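Local coordinates for protein dehydroquinate synthase (Thermus thermophilus, PDB 1UJN) that probably converts 3-deoxy-D-arabino-heptulosonate 7-phosphate to 3-dehydroquinate with release of phosphate, using NAD and a zinc or cobalt ion, in chorismate biosynthesis, at residues Q2-V16 against L203-E215. Numbering follows the deposited sequence.
Sequences QRLEVREPVPYPILV and LARAVAVKVRVTE
Leu4 of the hairpin 2-16 sets its CD2 methyl into a helix groove, 3.4 Å from Ala204 O, 3.6 Å from Val207 CB and 4.0 Å from Ala208 CB. Val207 CG1 also meets the end of Ile14, whose CD1 lies 3.7 Å away; the chain of Ile14 stays extended past CG1 (chi2 172°), which carries that methyl to the helix. Gln2 lays CB and CG over the Ala204 methyl while its NE2 is hydrogen-bonded to Glu200 OE1, and farther along, Val6 CG2 touches Val211 CG2 at 4.0 Å. The polar grip is at the other end, where the extended Glu215 side chain reaches the turn after strand 2-6: Arg7 N gives OE1 a nearly straight bond (2.7 Å, 173°) on the syn side but tilted well out of the carboxylate plane, and Glu8 N adds a weak one at 3.4 Å. An alanine here would probably leave the Arg7 N-H without its acceptor and the turn set free to shift. Strand 2-6, an outermost strand of the mixed sheet within the chain, runs nearly parallel to the helix (16°), and the side chains between them pack the sheet edge against helix 199-216; strand 151-155 flanks 12-17, while helices 120-126 and 164-181 pack on helix 199-216.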
ATOM      1  N   GLN A   2       9.551  29.934   2.982  1.00 32.04           N
ATOM      2  CA  GLN A   2      10.594  29.045   3.473  1.00 30.49           C
ATOM      3  C   GLN A   2      10.568  27.760   2.660  1.00 29.18           C
ATOM      4  O   GLN A   2       9.507  27.184   2.457  1.00 26.51           O
ATOM      5  CB  GLN A   2      10.340  28.709   4.943  1.00 32.81           C
ATOM      6  CG  GLN A   2      10.278  29.920   5.848  1.00 35.20           C
ATOM      7  CD  GLN A   2      11.602  30.637   5.918  1.00 37.68           C
ATOM      8  OE1 GLN A   2      12.617  30.048   6.293  1.00 39.89           O
ATOM      9  NE2 GLN A   2      11.604  31.915   5.553  1.00 38.77           N
ATOM     10  N   ARG A   3      11.729  27.313   2.194  1.00 27.58           N
ATOM     11  CA  ARG A   3      11.786  26.080   1.429  1.00 28.21           C
ATOM     12  C   ARG A   3      12.683  25.075   2.135  1.00 29.50           C
ATOM     13  O   ARG A   3      13.874  25.324   2.344  1.00 29.17           O
ATOM     14  CB  ARG A   3      12.308  26.330   0.012  1.00 29.15           C
ATOM     15  CG  ARG A   3      12.215  25.102  -0.894  1.00 27.43           C
ATOM     16  CD  ARG A   3      12.891  25.339  -2.249  1.00 29.82           C
ATOM     17  NE  ARG A   3      12.861  24.141  -3.088  1.00 30.99           N
ATOM     18  CZ  ARG A   3      11.899  23.850  -3.959  1.00 27.16           C
ATOM     19  NH1 ARG A   3      10.871  24.673  -4.125  1.00 30.46           N
ATOM     20  NH2 ARG A   3      11.965  22.729  -4.662  1.00 28.30           N
ATOM     21  N   LEU A   4      12.099  23.948   2.523  1.00 26.93           N
ATOM     22  CA  LEU A   4      12.844  22.891   3.187  1.00 26.36           C
ATOM     23  C   LEU A   4      12.882  21.713   2.227  1.00 25.84           C
ATOM     24  O   LEU A   4      12.096  21.651   1.278  1.00 24.55           O
ATOM     25  CB  LEU A   4      12.158  22.467   4.489  1.00 26.99           C
ATOM     26  CG  LEU A   4      12.086  23.462   5.649  1.00 30.87           C
ATOM     27  CD1 LEU A   4      11.192  24.634   5.285  1.00 32.05           C
ATOM     28  CD2 LEU A   4      11.546  22.746   6.880  1.00 30.20           C
ATOM     29  N   GLU A   5      13.795  20.783   2.468  1.00 24.29           N
ATOM     30  CA  GLU A   5      13.895  19.617   1.607  1.00 24.75           C
ATOM     31  C   GLU A   5      14.045  18.332   2.399  1.00 25.24           C
ATOM     32  O   GLU A   5      14.815  18.260   3.363  1.00 24.05           O
ATOM     33  CB  GLU A   5      15.090  19.739   0.654  1.00 28.42           C
ATOM     34  CG  GLU A   5      15.092  20.981  -0.221  1.00 33.96           C
ATOM     35  CD  GLU A   5      16.180  20.940  -1.284  1.00 36.89           C
ATOM     36  OE1 GLU A   5      17.318  20.531  -0.964  1.00 38.06           O
ATOM     37  OE2 GLU A   5      15.899  21.323  -2.439  1.00 40.56           O
ATOM     38  N   VAL A   6      13.275  17.326   2.002  1.00 23.64           N
ATOM     39  CA  VAL A   6      13.369  16.011   2.606  1.00 23.45           C
ATOM     40  C   VAL A   6      14.192  15.294   1.560  1.00 24.52           C
ATOM     41  O   VAL A   6      13.906  15.406   0.365  1.00 24.60           O
ATOM     42  CB  VAL A   6      12.003  15.322   2.725  1.00 20.77           C
ATOM     43  CG1 VAL A   6      12.204  13.824   2.977  1.00 22.15           C
ATOM     44  CG2 VAL A   6      11.215  15.945   3.878  1.00 22.27           C
ATOM     45  N   ARG A   7      15.218  14.573   1.992  1.00 26.37           N
ATOM     46  CA  ARG A   7      16.086  13.879   1.051  1.00 30.01           C
ATOM     47  C   ARG A   7      15.878  12.370   1.015  1.00 32.50           C
ATOM     48  O   ARG A   7      15.918  11.758  -0.051  1.00 31.72           O
ATOM     49  CB  ARG A   7      17.549  14.175   1.392  1.00 32.33           C
ATOM     50  CG  ARG A   7      17.884  15.662   1.438  1.00 35.12           C
ATOM     51  CD  ARG A   7      17.692  16.298   0.076  1.00 38.22           C
ATOM     52  NE  ARG A   7      18.675  15.808  -0.886  1.00 40.65           N
ATOM     53  CZ  ARG A   7      18.592  15.992  -2.201  1.00 42.63           C
ATOM     54  NH1 ARG A   7      17.565  16.655  -2.720  1.00 41.27           N
ATOM     55  NH2 ARG A   7      19.544  15.518  -2.995  1.00 41.64           N
ATOM     56  N   GLU A   8      15.664  11.776   2.180  1.00 34.99           N
ATOM     57  CA  GLU A   8      15.486  10.331   2.272  1.00 39.40           C
ATOM     58  C   GLU A   8      14.211   9.948   3.015  1.00 40.07           C
ATOM     59  O   GLU A   8      13.765  10.666   3.912  1.00 41.00           O
ATOM     60  CB  GLU A   8      16.700   9.712   2.975  1.00 43.10           C
ATOM     61  CG  GLU A   8      18.032   9.980   2.275  1.00 47.09           C
ATOM     62  CD  GLU A   8      18.190   9.190   0.984  1.00 50.29           C
ATOM     63  OE1 GLU A   8      17.167   8.907   0.324  1.00 52.27           O
ATOM     64  OE2 GLU A   8      19.342   8.858   0.623  1.00 53.19           O
ATOM     65  N   PRO A   9      13.609   8.799   2.652  1.00 39.70           N
ATOM     66  CA  PRO A   9      14.071   7.881   1.604  1.00 39.15           C
ATOM     67  C   PRO A   9      13.713   8.348   0.195  1.00 38.12           C
ATOM     68  O   PRO A   9      14.261   7.857  -0.789  1.00 39.00           O
ATOM     69  CB  PRO A   9      13.374   6.574   1.969  1.00 38.74           C
ATOM     70  CG  PRO A   9      12.064   7.052   2.488  1.00 39.24           C
ATOM     71  CD  PRO A   9      12.464   8.221   3.379  1.00 40.86           C
ATOM     72  N   VAL A  10      12.783   9.294   0.111  1.00 36.52           N
ATOM     73  CA  VAL A  10      12.338   9.851  -1.162  1.00 35.80           C
ATOM     74  C   VAL A  10      12.381  11.372  -1.038  1.00 35.04           C
ATOM     75  O   VAL A  10      11.829  11.938  -0.095  1.00 34.66           O
ATOM     76  CB  VAL A  10      10.892   9.409  -1.491  1.00 39.06           C
ATOM     77  CG1 VAL A  10      10.450  10.003  -2.820  1.00 39.44           C
ATOM     78  CG2 VAL A  10      10.815   7.890  -1.539  1.00 40.81           C
ATOM     79  N   PRO A  11      13.039  12.052  -1.986  1.00 31.89           N
ATOM     80  CA  PRO A  11      13.130  13.512  -1.932  1.00 30.53           C
ATOM     81  C   PRO A  11      11.913  14.305  -2.394  1.00 26.44           C
ATOM     82  O   PRO A  11      11.241  13.953  -3.367  1.00 27.22           O
ATOM     83  CB  PRO A  11      14.355  13.804  -2.790  1.00 31.77           C
ATOM     84  CG  PRO A  11      14.241  12.764  -3.855  1.00 34.76           C
ATOM     85  CD  PRO A  11      13.886  11.516  -3.068  1.00 34.42           C
ATOM     86  N   TYR A  12      11.635  15.380  -1.668  1.00 23.15           N
ATOM     87  CA  TYR A  12      10.544  16.284  -1.998  1.00 20.65           C
ATOM     88  C   TYR A  12      10.697  17.556  -1.171  1.00 18.68           C
ATOM     89  O   TYR A  12      11.289  17.544  -0.092  1.00 19.03           O
ATOM     90  CB  TYR A  12       9.163  15.654  -1.745  1.00 18.52           C
ATOM     91  CG  TYR A  12       8.856  15.311  -0.305  1.00 18.59           C
ATOM     92  CD1 TYR A  12       9.144  14.049   0.206  1.00 19.11           C
ATOM     93  CD2 TYR A  12       8.241  16.242   0.538  1.00 18.40           C
ATOM     94  CE1 TYR A  12       8.816  13.714   1.526  1.00 20.99           C
ATOM     95  CE2 TYR A  12       7.917  15.924   1.858  1.00 17.21           C
ATOM     96  CZ  TYR A  12       8.205  14.656   2.341  1.00 19.02           C
ATOM     97  OH  TYR A  12       7.873  14.333   3.636  1.00 20.03           O
ATOM     98  N   PRO A  13      10.187  18.676  -1.688  1.00 19.18           N
ATOM     99  CA  PRO A  13      10.253  19.976  -1.017  1.00 19.37           C
ATOM    100  C   PRO A  13       9.044  20.239  -0.124  1.00 19.31           C
ATOM    101  O   PRO A  13       7.955  19.717  -0.366  1.00 17.76           O
ATOM    102  CB  PRO A  13      10.286  20.944  -2.184  1.00 18.30           C
ATOM    103  CG  PRO A  13       9.289  20.299  -3.120  1.00 20.06           C
ATOM    104  CD  PRO A  13       9.683  18.828  -3.068  1.00 19.33           C
ATOM    105  N   ILE A  14       9.255  21.059   0.900  1.00 18.86           N
ATOM    106  CA  ILE A  14       8.192  21.464   1.812  1.00 17.60           C
ATOM    107  C   ILE A  14       8.275  22.986   1.823  1.00 19.28           C
ATOM    108  O   ILE A  14       9.287  23.553   2.242  1.00 19.51           O
ATOM    109  CB  ILE A  14       8.417  20.952   3.256  1.00 19.54           C
ATOM    110  CG1 ILE A  14       8.304  19.425   3.305  1.00 19.78           C
ATOM    111  CG2 ILE A  14       7.398  21.600   4.192  1.00 20.23           C
ATOM    112  CD1 ILE A  14       8.698  18.822   4.650  1.00 20.55           C
ATOM    113  N   LEU A  15       7.226  23.640   1.340  1.00 16.87           N
ATOM    114  CA  LEU A  15       7.191  25.102   1.298  1.00 19.11           C
ATOM    115  C   LEU A  15       6.261  25.618   2.379  1.00 19.97           C
ATOM    116  O   LEU A  15       5.164  25.095   2.558  1.00 19.35           O
ATOM    117  CB  LEU A  15       6.678  25.596  -0.060  1.00 19.40           C
ATOM    118  CG  LEU A  15       7.605  25.535  -1.278  1.00 20.71           C
ATOM    119  CD1 LEU A  15       8.737  26.547  -1.117  1.00 22.34           C
ATOM    120  CD2 LEU A  15       8.151  24.123  -1.431  1.00 19.12           C
ATOM    121  N   VAL A  16       6.697  26.652   3.093  1.00 20.00           N
ATOM    122  CA  VAL A  16       5.877  27.246   4.143  1.00 22.58           C
ATOM    123  C   VAL A  16       5.947  28.765   3.988  1.00 22.80           C
ATOM    124  O   VAL A  16       7.024  29.346   4.069  1.00 24.41           O
ATOM    125  CB  VAL A  16       6.396  26.863   5.548  1.00 24.54           C
ATOM    126  CG1 VAL A  16       5.460  27.421   6.617  1.00 24.37           C
ATOM    127  CG2 VAL A  16       6.505  25.343   5.671  1.00 22.96           C
ATOM    128  N   LEU A 203       7.324  27.868  12.224  1.00 22.13           N
ATOM    129  CA  LEU A 203       6.845  26.621  11.619  1.00 22.34           C
ATOM    130  C   LEU A 203       7.920  25.932  10.790  1.00 23.06           C
ATOM    131  O   LEU A 203       8.060  24.702  10.832  1.00 23.94           O
ATOM    132  CB  LEU A 203       5.593  26.884  10.773  1.00 22.05           C
ATOM    133  CG  LEU A 203       4.330  27.200  11.591  1.00 24.47           C
ATOM    134  CD1 LEU A 203       3.179  27.550  10.667  1.00 25.20           C
ATOM    135  CD2 LEU A 203       3.963  26.007  12.464  1.00 24.95           C
ATOM    136  N   ALA A 204       8.687  26.719  10.043  1.00 22.07           N
ATOM    137  CA  ALA A 204       9.762  26.163   9.227  1.00 23.20           C
ATOM    138  C   ALA A 204      10.785  25.509  10.141  1.00 23.98           C
ATOM    139  O   ALA A 204      11.330  24.451   9.826  1.00 24.02           O
ATOM    140  CB  ALA A 204      10.417  27.260   8.404  1.00 24.69           C
ATOM    141  N   ARG A 205      11.046  26.136  11.283  1.00 23.66           N
ATOM    142  CA  ARG A 205      12.003  25.575  12.222  1.00 23.80           C
ATOM    143  C   ARG A 205      11.466  24.259  12.789  1.00 23.09           C
ATOM    144  O   ARG A 205      12.210  23.290  12.951  1.00 21.47           O
ATOM    145  CB  ARG A 205      12.284  26.567  13.359  1.00 24.22           C
ATOM    146  CG  ARG A 205      13.265  26.044  14.394  1.00 27.60           C
ATOM    147  CD  ARG A 205      13.584  27.099  15.447  1.00 32.58           C
ATOM    148  NE  ARG A 205      14.493  28.119  14.936  1.00 35.67           N
ATOM    149  CZ  ARG A 205      15.793  27.932  14.722  1.00 37.85           C
ATOM    150  NH1 ARG A 205      16.359  26.759  14.979  1.00 39.17           N
ATOM    151  NH2 ARG A 205      16.533  28.922  14.244  1.00 38.57           N
ATOM    152  N   ALA A 206      10.170  24.227  13.079  1.00 22.33           N
ATOM    153  CA  ALA A 206       9.541  23.031  13.634  1.00 21.83           C
ATOM    154  C   ALA A 206       9.634  21.853  12.662  1.00 21.83           C
ATOM    155  O   ALA A 206       9.964  20.734  13.057  1.00 23.71           O
ATOM    156  CB  ALA A 206       8.083  23.319  13.967  1.00 20.55           C
ATOM    157  N   VAL A 207       9.341  22.103  11.394  1.00 21.50           N
ATOM    158  CA  VAL A 207       9.399  21.043  10.391  1.00 25.08           C
ATOM    159  C   VAL A 207      10.829  20.554  10.201  1.00 25.04           C
ATOM    160  O   VAL A 207      11.076  19.355  10.076  1.00 23.98           O
ATOM    161  CB  VAL A 207       8.865  21.525   9.023  1.00 24.02           C
ATOM    162  CG1 VAL A 207       8.937  20.384   8.014  1.00 25.21           C
ATOM    163  CG2 VAL A 207       7.426  22.013   9.164  1.00 25.45           C
ATOM    164  N   ALA A 208      11.772  21.489  10.195  1.00 26.57           N
ATOM    165  CA  ALA A 208      13.178  21.150  10.009  1.00 26.73           C
ATOM    166  C   ALA A 208      13.672  20.147  11.049  1.00 27.27           C
ATOM    167  O   ALA A 208      14.516  19.303  10.749  1.00 27.38           O
ATOM    168  CB  ALA A 208      14.024  22.417  10.046  1.00 25.82           C
ATOM    169  N   VAL A 209      13.146  20.227  12.269  1.00 27.36           N
ATOM    170  CA  VAL A 209      13.566  19.296  13.311  1.00 28.24           C
ATOM    171  C   VAL A 209      13.110  17.867  13.018  1.00 27.38           C
ATOM    172  O   VAL A 209      13.877  16.919  13.197  1.00 25.49           O
ATOM    173  CB  VAL A 209      13.043  19.716  14.704  1.00 29.43           C
ATOM    174  CG1 VAL A 209      13.416  18.660  15.741  1.00 32.62           C
ATOM    175  CG2 VAL A 209      13.633  21.056  15.090  1.00 33.63           C
ATOM    176  N   LYS A 210      11.867  17.703  12.567  1.00 25.39           N
ATOM    177  CA  LYS A 210      11.387  16.363  12.269  1.00 25.76           C
ATOM    178  C   LYS A 210      12.123  15.809  11.060  1.00 23.37           C
ATOM    179  O   LYS A 210      12.354  14.608  10.965  1.00 26.18           O
ATOM    180  CB  LYS A 210       9.871  16.340  12.016  1.00 24.44           C
ATOM    181  CG  LYS A 210       9.343  14.917  11.863  1.00 27.75           C
ATOM    182  CD  LYS A 210       7.823  14.820  11.843  1.00 27.74           C
ATOM    183  CE  LYS A 210       7.399  13.356  11.765  1.00 29.43           C
ATOM    184  NZ  LYS A 210       5.918  13.153  11.664  1.00 27.49           N
ATOM    185  N   VAL A 211      12.500  16.680  10.130  1.00 24.39           N
ATOM    186  CA  VAL A 211      13.234  16.219   8.959  1.00 26.22           C
ATOM    187  C   VAL A 211      14.566  15.597   9.387  1.00 27.99           C
ATOM    188  O   VAL A 211      14.905  14.492   8.965  1.00 29.07           O
ATOM    189  CB  VAL A 211      13.519  17.370   7.966  1.00 25.68           C
ATOM    190  CG1 VAL A 211      14.495  16.899   6.892  1.00 26.77           C
ATOM    191  CG2 VAL A 211      12.214  17.830   7.308  1.00 22.14           C
ATOM    192  N   ARG A 212      15.312  16.302  10.231  1.00 31.31           N
ATOM    193  CA  ARG A 212      16.613  15.814  10.694  1.00 36.08           C
ATOM    194  C   ARG A 212      16.539  14.488  11.440  1.00 38.27           C
ATOM    195  O   ARG A 212      17.244  13.533  11.104  1.00 38.69           O
ATOM    196  CB  ARG A 212      17.284  16.846  11.602  1.00 37.67           C
ATOM    197  CG  ARG A 212      17.744  18.104  10.893  1.00 41.42           C
ATOM    198  CD  ARG A 212      18.880  18.766  11.666  1.00 42.23           C
ATOM    199  NE  ARG A 212      18.490  19.121  13.027  1.00 44.77           N
ATOM    200  CZ  ARG A 212      17.659  20.113  13.334  1.00 45.22           C
ATOM    201  NH1 ARG A 212      17.125  20.859  12.375  1.00 43.34           N
ATOM    202  NH2 ARG A 212      17.361  20.360  14.603  1.00 46.16           N
ATOM    203  N   VAL A 213      15.695  14.439  12.465  1.00 39.72           N
ATOM    204  CA  VAL A 213      15.535  13.231  13.263  1.00 41.84           C
ATOM    205  C   VAL A 213      15.147  12.030  12.404  1.00 43.65           C
ATOM    206  O   VAL A 213      15.651  10.922  12.595  1.00 43.11           O
ATOM    207  CB  VAL A 213      14.457  13.430  14.337  1.00 42.69           C
ATOM    208  CG1 VAL A 213      14.286  12.156  15.139  1.00 43.29           C
ATOM    209  CG2 VAL A 213      14.837  14.591  15.241  1.00 42.37           C
ATOM    210  N   THR A 214      14.249  12.264  11.454  1.00 43.34           N
ATOM    211  CA  THR A 214      13.771  11.215  10.569  1.00 44.82           C
ATOM    212  C   THR A 214      14.838  10.645   9.642  1.00 46.55           C
ATOM    213  O   THR A 214      14.892   9.435   9.423  1.00 47.01           O
ATOM    214  CB  THR A 214      12.596  11.726   9.721  1.00 44.73           C
ATOM    215  OG1 THR A 214      11.495  12.038  10.583  1.00 46.34           O
ATOM    216  CG2 THR A 214      12.166  10.677   8.707  1.00 45.32           C
ATOM    217  N   GLU A 215      15.684  11.512   9.094  1.00 47.92           N
ATOM    218  CA  GLU A 215      16.728  11.058   8.181  1.00 50.97           C
ATOM    219  C   GLU A 215      17.907  10.382   8.869  1.00 52.64           C
ATOM    220  O   GLU A 215      18.530   9.486   8.298  1.00 53.36           O
ATOM    221  CB  GLU A 215      17.212  12.227   7.316  1.00 49.71           C
ATOM    222  CG  GLU A 215      16.217  12.573   6.226  1.00 49.61           C
ATOM    223  CD  GLU A 215      16.556  13.836   5.454  1.00 48.72           C
ATOM    224  OE1 GLU A 215      15.752  14.200   4.573  1.00 43.99           O
ATOM    225  OE2 GLU A 215      17.607  14.461   5.720  1.00 48.36           O
TER